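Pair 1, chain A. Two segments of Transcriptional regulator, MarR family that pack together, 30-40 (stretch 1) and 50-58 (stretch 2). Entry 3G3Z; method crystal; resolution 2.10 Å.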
# COMPACT_ATOMS: atom_id res chain seq x y z
N ASN A 30 -12.73 -2.80 -6.92
CA ASN A 30 -11.57 -3.10 -6.11
C ASN A 30 -10.31 -2.83 -6.92
O ASN A 30 -10.39 -2.53 -8.13
CB ASN A 30 -11.63 -4.53 -5.54
CG ASN A 30 -11.61 -5.60 -6.61
OD1 ASN A 30 -11.17 -5.37 -7.74
ND2 ASN A 30 -12.07 -6.79 -6.25
N TYR A 31 -9.17 -2.92 -6.25
CA TYR A 31 -7.88 -2.57 -6.84
C TYR A 31 -7.60 -3.39 -8.09
O TYR A 31 -7.22 -2.84 -9.11
CB TYR A 31 -6.77 -2.75 -5.80
CG TYR A 31 -5.41 -2.32 -6.27
CD1 TYR A 31 -4.51 -3.24 -6.81
CD2 TYR A 31 -5.01 -0.99 -6.18
CE1 TYR A 31 -3.27 -2.85 -7.27
CE2 TYR A 31 -3.76 -0.58 -6.63
CZ TYR A 31 -2.89 -1.53 -7.16
OH TYR A 31 -1.65 -1.15 -7.60
N ASN A 32 -7.79 -4.70 -8.00
CA ASN A 32 -7.53 -5.60 -9.12
C ASN A 32 -8.36 -5.26 -10.37
O ASN A 32 -7.83 -5.24 -11.47
CB ASN A 32 -7.76 -7.06 -8.70
CG ASN A 32 -6.89 -7.48 -7.52
OD1 ASN A 32 -7.19 -8.45 -6.82
ND2 ASN A 32 -5.80 -6.75 -7.30
N LEU A 33 -9.65 -4.99 -10.19
CA LEU A 33 -10.53 -4.60 -11.29
C LEU A 33 -10.17 -3.24 -11.86
O LEU A 33 -10.18 -3.03 -13.08
CB LEU A 33 -11.99 -4.56 -10.81
CG LEU A 33 -12.72 -5.90 -10.74
CD1 LEU A 33 -13.89 -5.80 -9.76
CD2 LEU A 33 -13.19 -6.30 -12.15
N PHE A 34 -9.89 -2.31 -10.95
CA PHE A 34 -9.46 -0.96 -11.31
C PHE A 34 -8.21 -0.99 -12.17
O PHE A 34 -8.13 -0.31 -13.21
CB PHE A 34 -9.21 -0.14 -10.05
CG PHE A 34 -8.75 1.26 -10.33
CD1 PHE A 34 -9.67 2.23 -10.72
CD2 PHE A 34 -7.41 1.59 -10.23
CE1 PHE A 34 -9.26 3.53 -11.00
CE2 PHE A 34 -6.99 2.90 -10.51
CZ PHE A 34 -7.91 3.86 -10.89
N ALA A 35 -7.24 -1.80 -11.75
CA ALA A 35 -5.98 -1.94 -12.47
C ALA A 35 -6.22 -2.25 -13.96
O ALA A 35 -5.65 -1.59 -14.81
CB ALA A 35 -5.11 -3.03 -11.81
N VAL A 36 -7.08 -3.23 -14.25
CA VAL A 36 -7.42 -3.59 -15.65
C VAL A 36 -8.24 -2.50 -16.32
O VAL A 36 -7.83 -1.93 -17.33
CB VAL A 36 -8.16 -4.97 -15.73
CG1 VAL A 36 -8.56 -5.32 -17.19
CG2 VAL A 36 -7.29 -6.06 -15.18
N LEU A 37 -9.40 -2.20 -15.74
CA LEU A 37 -10.37 -1.27 -16.34
C LEU A 37 -9.81 0.14 -16.57
O LEU A 37 -9.98 0.72 -17.65
CB LEU A 37 -11.64 -1.20 -15.47
CG LEU A 37 -12.43 -2.52 -15.30
CD1 LEU A 37 -13.42 -2.40 -14.16
CD2 LEU A 37 -13.12 -2.91 -16.60
N TYR A 38 -9.14 0.68 -15.56
CA TYR A 38 -8.61 2.03 -15.66
C TYR A 38 -7.41 2.14 -16.61
O TYR A 38 -7.31 3.12 -17.35
CB TYR A 38 -8.29 2.60 -14.29
CG TYR A 38 -7.97 4.07 -14.32
CD1 TYR A 38 -8.99 5.02 -14.44
CD2 TYR A 38 -6.65 4.51 -14.22
CE1 TYR A 38 -8.69 6.39 -14.47
CE2 TYR A 38 -6.34 5.87 -14.25
CZ TYR A 38 -7.36 6.80 -14.36
OH TYR A 38 -7.05 8.14 -14.39
N THR A 39 -6.52 1.15 -16.59
CA THR A 39 -5.40 1.11 -17.54
C THR A 39 -5.92 1.07 -18.98
O THR A 39 -5.46 1.82 -19.85
CB THR A 39 -4.43 -0.10 -17.30
OG1 THR A 39 -4.01 -0.11 -15.93
CG2 THR A 39 -3.19 0.01 -18.16
N LEU A 40 -6.91 0.23 -19.23
CA LEU A 40 -7.42 0.05 -20.58
C LEU A 40 -8.19 1.27 -21.08
O LEU A 40 -8.15 1.60 -22.26
CB LEU A 40 -8.27 -1.22 -20.69
CG LEU A 40 -7.55 -2.57 -20.55
CD1 LEU A 40 -8.52 -3.72 -20.76
CD2 LEU A 40 -6.38 -2.69 -21.52
N HIS A 50 1.70 -5.77 -18.94
CA HIS A 50 1.86 -4.32 -18.73
C HIS A 50 1.04 -3.82 -17.54
O HIS A 50 1.53 -3.05 -16.70
CB HIS A 50 1.48 -3.55 -19.99
CG HIS A 50 1.45 -2.06 -19.80
ND1 HIS A 50 2.56 -1.27 -20.01
CD2 HIS A 50 0.46 -1.24 -19.38
CE1 HIS A 50 2.25 -0.01 -19.75
NE2 HIS A 50 0.98 0.04 -19.36
N ILE A 51 -0.21 -4.26 -17.48
CA ILE A 51 -1.12 -3.94 -16.40
C ILE A 51 -0.57 -4.45 -15.06
O ILE A 51 -0.54 -3.71 -14.08
CB ILE A 51 -2.52 -4.54 -16.68
CG1 ILE A 51 -3.13 -3.90 -17.93
CG2 ILE A 51 -3.45 -4.41 -15.48
CD1 ILE A 51 -4.24 -4.71 -18.56
N GLY A 52 -0.13 -5.71 -15.05
CA GLY A 52 0.42 -6.35 -13.85
C GLY A 52 1.62 -5.61 -13.30
O GLY A 52 1.71 -5.36 -12.10
N GLU A 53 2.54 -5.23 -14.20
CA GLU A 53 3.73 -4.46 -13.84
C GLU A 53 3.41 -3.03 -13.37
O GLU A 53 3.90 -2.60 -12.32
CB GLU A 53 4.79 -4.52 -14.95
CG GLU A 53 5.86 -5.59 -14.66
CD GLU A 53 6.43 -6.29 -15.90
OE1 GLU A 53 6.67 -5.62 -16.93
OE2 GLU A 53 6.66 -7.53 -15.83
N LYS A 54 2.57 -2.33 -14.12
CA LYS A 54 2.13 -0.99 -13.75
C LYS A 54 1.53 -0.91 -12.34
O LYS A 54 1.86 -0.01 -11.57
CB LYS A 54 1.12 -0.47 -14.78
CG LYS A 54 0.71 0.98 -14.56
CD LYS A 54 -0.41 1.37 -15.52
CE LYS A 54 -1.05 2.71 -15.16
NZ LYS A 54 -0.27 3.88 -15.67
N TRP A 55 0.65 -1.85 -11.99
CA TRP A 55 -0.07 -1.77 -10.72
C TRP A 55 0.49 -2.70 -9.66
O TRP A 55 -0.06 -2.80 -8.57
CB TRP A 55 -1.58 -1.94 -10.91
CG TRP A 55 -2.13 -0.82 -11.73
CD1 TRP A 55 -2.42 -0.83 -13.06
CD2 TRP A 55 -2.43 0.51 -11.27
NE1 TRP A 55 -2.89 0.40 -13.46
CE2 TRP A 55 -2.90 1.24 -12.38
CE3 TRP A 55 -2.34 1.15 -10.02
CZ2 TRP A 55 -3.29 2.60 -12.29
CZ3 TRP A 55 -2.73 2.49 -9.93
CH2 TRP A 55 -3.20 3.20 -11.06
N SER A 56 1.62 -3.33 -9.98
CA SER A 56 2.36 -4.17 -9.03
C SER A 56 1.51 -5.37 -8.59
O SER A 56 1.41 -5.67 -7.40
CB SER A 56 2.86 -3.34 -7.84
OG SER A 56 3.84 -2.38 -8.25
N LEU A 57 0.88 -6.03 -9.56
CA LEU A 57 0.07 -7.22 -9.31
C LEU A 57 0.66 -8.49 -9.93
O LEU A 57 1.23 -8.44 -11.01
CB LEU A 57 -1.35 -7.02 -9.85
CG LEU A 57 -2.22 -5.99 -9.12
CD1 LEU A 57 -3.49 -5.74 -9.92
CD2 LEU A 57 -2.52 -6.44 -7.70
N PRO A 58 0.51 -9.64 -9.25
CA PRO A 58 0.99 -10.89 -9.83
C PRO A 58 0.14 -11.35 -11.01
O PRO A 58 -1.04 -11.02 -11.10
CB PRO A 58 0.87 -11.88 -8.67
CG PRO A 58 -0.12 -11.30 -7.76
CD PRO A 58 -0.03 -9.83 -7.89

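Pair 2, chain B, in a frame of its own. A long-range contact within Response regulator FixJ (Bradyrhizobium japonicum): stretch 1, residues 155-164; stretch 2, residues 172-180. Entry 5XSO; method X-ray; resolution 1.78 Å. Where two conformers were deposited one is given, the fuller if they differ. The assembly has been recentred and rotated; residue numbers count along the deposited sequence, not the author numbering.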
# COMPACT_ATOMS: atom_id res chain seq x y z
N PRO B 155 8.88 -24.32 -5.22
CA PRO B 155 8.47 -24.57 -3.84
C PRO B 155 9.61 -25.00 -2.95
O PRO B 155 9.71 -24.51 -1.82
CB PRO B 155 7.36 -25.66 -3.98
CG PRO B 155 6.78 -25.38 -5.32
CD PRO B 155 8.00 -25.06 -6.18
N ARG B 156 10.50 -25.89 -3.41
CA ARG B 156 11.58 -26.31 -2.53
C ARG B 156 12.56 -25.16 -2.32
O ARG B 156 13.18 -25.05 -1.26
CB ARG B 156 12.35 -27.46 -3.15
CG ARG B 156 11.60 -28.84 -3.15
CD ARG B 156 10.84 -29.11 -1.85
NE ARG B 156 10.32 -30.48 -1.81
CZ ARG B 156 9.91 -31.07 -0.69
NH1 ARG B 156 9.94 -30.41 0.48
NH2 ARG B 156 9.47 -32.32 -0.74
N GLU B 157 12.78 -24.37 -3.36
CA GLU B 157 13.67 -23.21 -3.20
C GLU B 157 13.12 -22.24 -2.17
O GLU B 157 13.89 -21.67 -1.38
CB GLU B 157 13.84 -22.50 -4.56
CG GLU B 157 14.83 -23.28 -5.45
CD GLU B 157 14.60 -23.03 -6.91
OE1 GLU B 157 15.23 -23.75 -7.69
OE2 GLU B 157 13.86 -22.10 -7.31
N ARG B 158 11.78 -22.06 -2.16
CA ARG B 158 11.18 -21.18 -1.16
C ARG B 158 11.40 -21.75 0.24
O ARG B 158 11.76 -21.01 1.17
CB ARG B 158 9.69 -20.97 -1.51
CG ARG B 158 8.89 -20.26 -0.47
CD ARG B 158 9.27 -18.76 -0.48
NE ARG B 158 8.43 -18.05 0.48
CZ ARG B 158 7.29 -17.44 0.17
NH1 ARG B 158 6.83 -17.44 -1.09
NH2 ARG B 158 6.59 -16.85 1.13
N GLN B 159 11.22 -23.07 0.40
CA GLN B 159 11.51 -23.71 1.69
C GLN B 159 12.96 -23.56 2.10
O GLN B 159 13.25 -23.34 3.28
CB GLN B 159 11.15 -25.21 1.64
CG GLN B 159 9.64 -25.42 1.62
CD GLN B 159 9.29 -26.90 1.42
OE1 GLN B 159 10.10 -27.66 0.90
NE2 GLN B 159 8.13 -27.30 1.86
N VAL B 160 13.88 -23.77 1.18
CA VAL B 160 15.30 -23.61 1.51
C VAL B 160 15.61 -22.17 1.90
O VAL B 160 16.32 -21.92 2.87
CB VAL B 160 16.20 -24.09 0.34
CG1 VAL B 160 17.70 -23.73 0.66
CG2 VAL B 160 16.07 -25.64 0.13
N MET B 161 15.05 -21.19 1.19
CA MET B 161 15.21 -19.80 1.59
C MET B 161 14.71 -19.58 3.02
O MET B 161 15.38 -18.93 3.84
CB MET B 161 14.44 -18.87 0.64
CG MET B 161 14.31 -17.42 1.19
SD MET B 161 13.48 -16.38 -0.02
CE MET B 161 14.72 -16.45 -1.24
N GLU B 162 13.52 -20.12 3.32
CA GLU B 162 12.97 -19.98 4.67
C GLU B 162 13.88 -20.62 5.70
O GLU B 162 14.15 -20.04 6.75
CB GLU B 162 11.57 -20.58 4.71
CG GLU B 162 10.92 -20.62 6.08
CD GLU B 162 9.56 -21.28 5.97
OE1 GLU B 162 9.46 -22.50 6.25
OE2 GLU B 162 8.62 -20.57 5.55
N GLY B 163 14.35 -21.84 5.42
CA GLY B 163 15.21 -22.54 6.36
C GLY B 163 16.54 -21.83 6.59
O GLY B 163 17.04 -21.76 7.72
N LEU B 164 17.12 -21.27 5.52
CA LEU B 164 18.36 -20.51 5.66
C LEU B 164 18.16 -19.31 6.55
O LEU B 164 18.98 -19.04 7.44
CB LEU B 164 18.87 -20.03 4.29
CG LEU B 164 19.40 -21.16 3.40
CD1 LEU B 164 19.63 -20.71 1.93
CD2 LEU B 164 20.68 -21.71 3.97
N LEU B 172 19.45 -29.94 8.83
CA LEU B 172 18.13 -29.69 9.38
C LEU B 172 17.15 -29.19 8.32
O LEU B 172 15.94 -29.47 8.44
CB LEU B 172 18.15 -28.70 10.55
CG LEU B 172 18.79 -29.22 11.86
CD1 LEU B 172 18.92 -28.08 12.82
CD2 LEU B 172 17.90 -30.32 12.44
N ILE B 173 17.62 -28.44 7.31
CA ILE B 173 16.71 -28.07 6.22
C ILE B 173 16.18 -29.33 5.53
O ILE B 173 14.97 -29.49 5.32
CB ILE B 173 17.40 -27.12 5.22
CG1 ILE B 173 17.68 -25.78 5.92
CG2 ILE B 173 16.43 -26.88 3.98
CD1 ILE B 173 18.52 -24.74 5.00
N ALA B 174 17.08 -30.26 5.20
CA ALA B 174 16.70 -31.54 4.60
C ALA B 174 15.68 -32.27 5.46
O ALA B 174 14.65 -32.77 4.97
CB ALA B 174 17.98 -32.39 4.42
N ARG B 175 15.95 -32.36 6.76
CA ARG B 175 15.06 -33.11 7.64
C ARG B 175 13.72 -32.41 7.82
O ARG B 175 12.66 -33.06 7.87
CB ARG B 175 15.75 -33.31 9.00
CG ARG B 175 14.98 -34.14 10.01
CD ARG B 175 15.90 -34.47 11.20
NE ARG B 175 15.81 -33.50 12.29
CZ ARG B 175 16.38 -33.66 13.49
NH1 ARG B 175 17.07 -34.76 13.74
NH2 ARG B 175 16.23 -32.74 14.43
N GLU B 176 13.74 -31.09 7.95
CA GLU B 176 12.52 -30.35 8.25
C GLU B 176 11.54 -30.42 7.09
O GLU B 176 10.33 -30.58 7.29
CB GLU B 176 12.86 -28.89 8.54
CG GLU B 176 11.65 -27.96 8.50
CD GLU B 176 11.05 -27.74 9.88
OE1 GLU B 176 9.97 -27.13 9.97
OE2 GLU B 176 11.68 -28.18 10.88
N TYR B 177 12.04 -30.27 5.87
CA TYR B 177 11.16 -30.20 4.72
C TYR B 177 11.10 -31.50 3.93
O TYR B 177 10.30 -31.59 2.98
CB TYR B 177 11.60 -29.06 3.80
CG TYR B 177 11.54 -27.70 4.50
CD1 TYR B 177 10.32 -27.03 4.69
CD2 TYR B 177 12.71 -27.08 4.95
CE1 TYR B 177 10.27 -25.75 5.34
CE2 TYR B 177 12.67 -25.83 5.62
CZ TYR B 177 11.44 -25.17 5.79
OH TYR B 177 11.43 -23.94 6.44
N ASP B 178 11.90 -32.51 4.29
CA ASP B 178 11.96 -33.80 3.57
C ASP B 178 12.53 -33.58 2.14
O ASP B 178 11.92 -33.97 1.15
CB ASP B 178 10.59 -34.51 3.53
CG ASP B 178 10.73 -35.96 3.30
OD1 ASP B 178 9.74 -36.61 2.95
OD2 ASP B 178 11.87 -36.46 3.44
N ILE B 179 13.70 -32.95 2.09
CA ILE B 179 14.46 -32.68 0.86
C ILE B 179 15.70 -33.57 0.91
O ILE B 179 16.26 -33.77 1.99
CB ILE B 179 14.82 -31.17 0.82
CG1 ILE B 179 13.55 -30.30 0.79
CG2 ILE B 179 15.69 -30.76 -0.36
CD1 ILE B 179 13.82 -28.73 1.07
N SER B 180 16.11 -34.16 -0.22
CA SER B 180 17.35 -34.93 -0.19
C SER B 180 18.55 -34.05 0.20
O SER B 180 18.72 -32.93 -0.35
CB SER B 180 17.60 -35.53 -1.58
OG SER B 180 18.91 -36.06 -1.59

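Similar backbone frameworks can be filled by quite different side chains, and the two pairs illustrate how. In each, a helix packs across a second helix that ends in a tight turn. The helix axes approach to 9.6 Å at 117° in pair 1 and to 10.0 Å at 125° in pair 2, and 14 central residues superpose with an RMSD of 0.8 Å. After the second helix a residue with positive phi, Ser A56 or Asp B178, turns the chain so that the next, Leu A57 or Ile B179, points back toward the first helix.

The most conservative match is Ile A51 with Ile B173, whose side-chain centres fall 0.4 Å apart. Both adopt the same m,t rotamer and both meet a valine at the matched positions Val A36 and Val B160: CG2 of Val A36 lies 4.2 Å from CG2 of Ile A51, and CG2 of Val B160 lies 4.1 Å from CG2 of Ile B173. Lys A54 and Glu B176 both point toward the first helix, but only Lys A54 touches it, with CD 3.9 Å from Thr A39 OG1.

The large aromatic is Trp A55 in pair 1 and Tyr B177 in pair 2, each with chi1 in m. What lies over its face comes from matched positions, Ala A35 and Gln B159, in different ways. At Ala A35 the backbone itself comes close, and its CA sits 4.0 Å from the centroid of the five-membered ring of Trp A55; Gln B159 instead lays its CB 3.7 Å from the Tyr B177 ring centroid.

The polar ends of these rings are satisfied differently. Trp A55 NE1 donates to Thr A39 OG1 (2.8 Å), and Thr A39 OG1 donates in turn to Ala A35 O (2.5 Å), a very short bond. The position of Thr A39 is taken by Gly B163 in pair 2, where an ideal CB would lie 2.9 Å from Ile B173 CG1, a clash. Tyr B177 passes this glycine, and Tyr B177 OH donates to Glu B162 OE1 at a very short 2.4 Å. Glu B162 matches Tyr A38, which instead makes an apolar contact with the indole, CD2 to Trp A55 CZ2 at 4.3 Å.

The carbonyl of the aromatic residue is bonded in both pairs, but from positions that do not correspond: Tyr A31 falls on Pro B155, and Arg B156 on Asn A32. Tyr A31 OH donates to Trp A55 O (2.5 Å, very short), whereas Arg B156 NH1 reaches Tyr B177 O at 2.8 Å. Leu A57 places CD1 3.7 Å from Ala A35 CB; its match Ile B179 places CD1 3.9 Å from Val B160 CG2. The common backbone brings matched positions together, but the side chains there differ in both chemistry and partners.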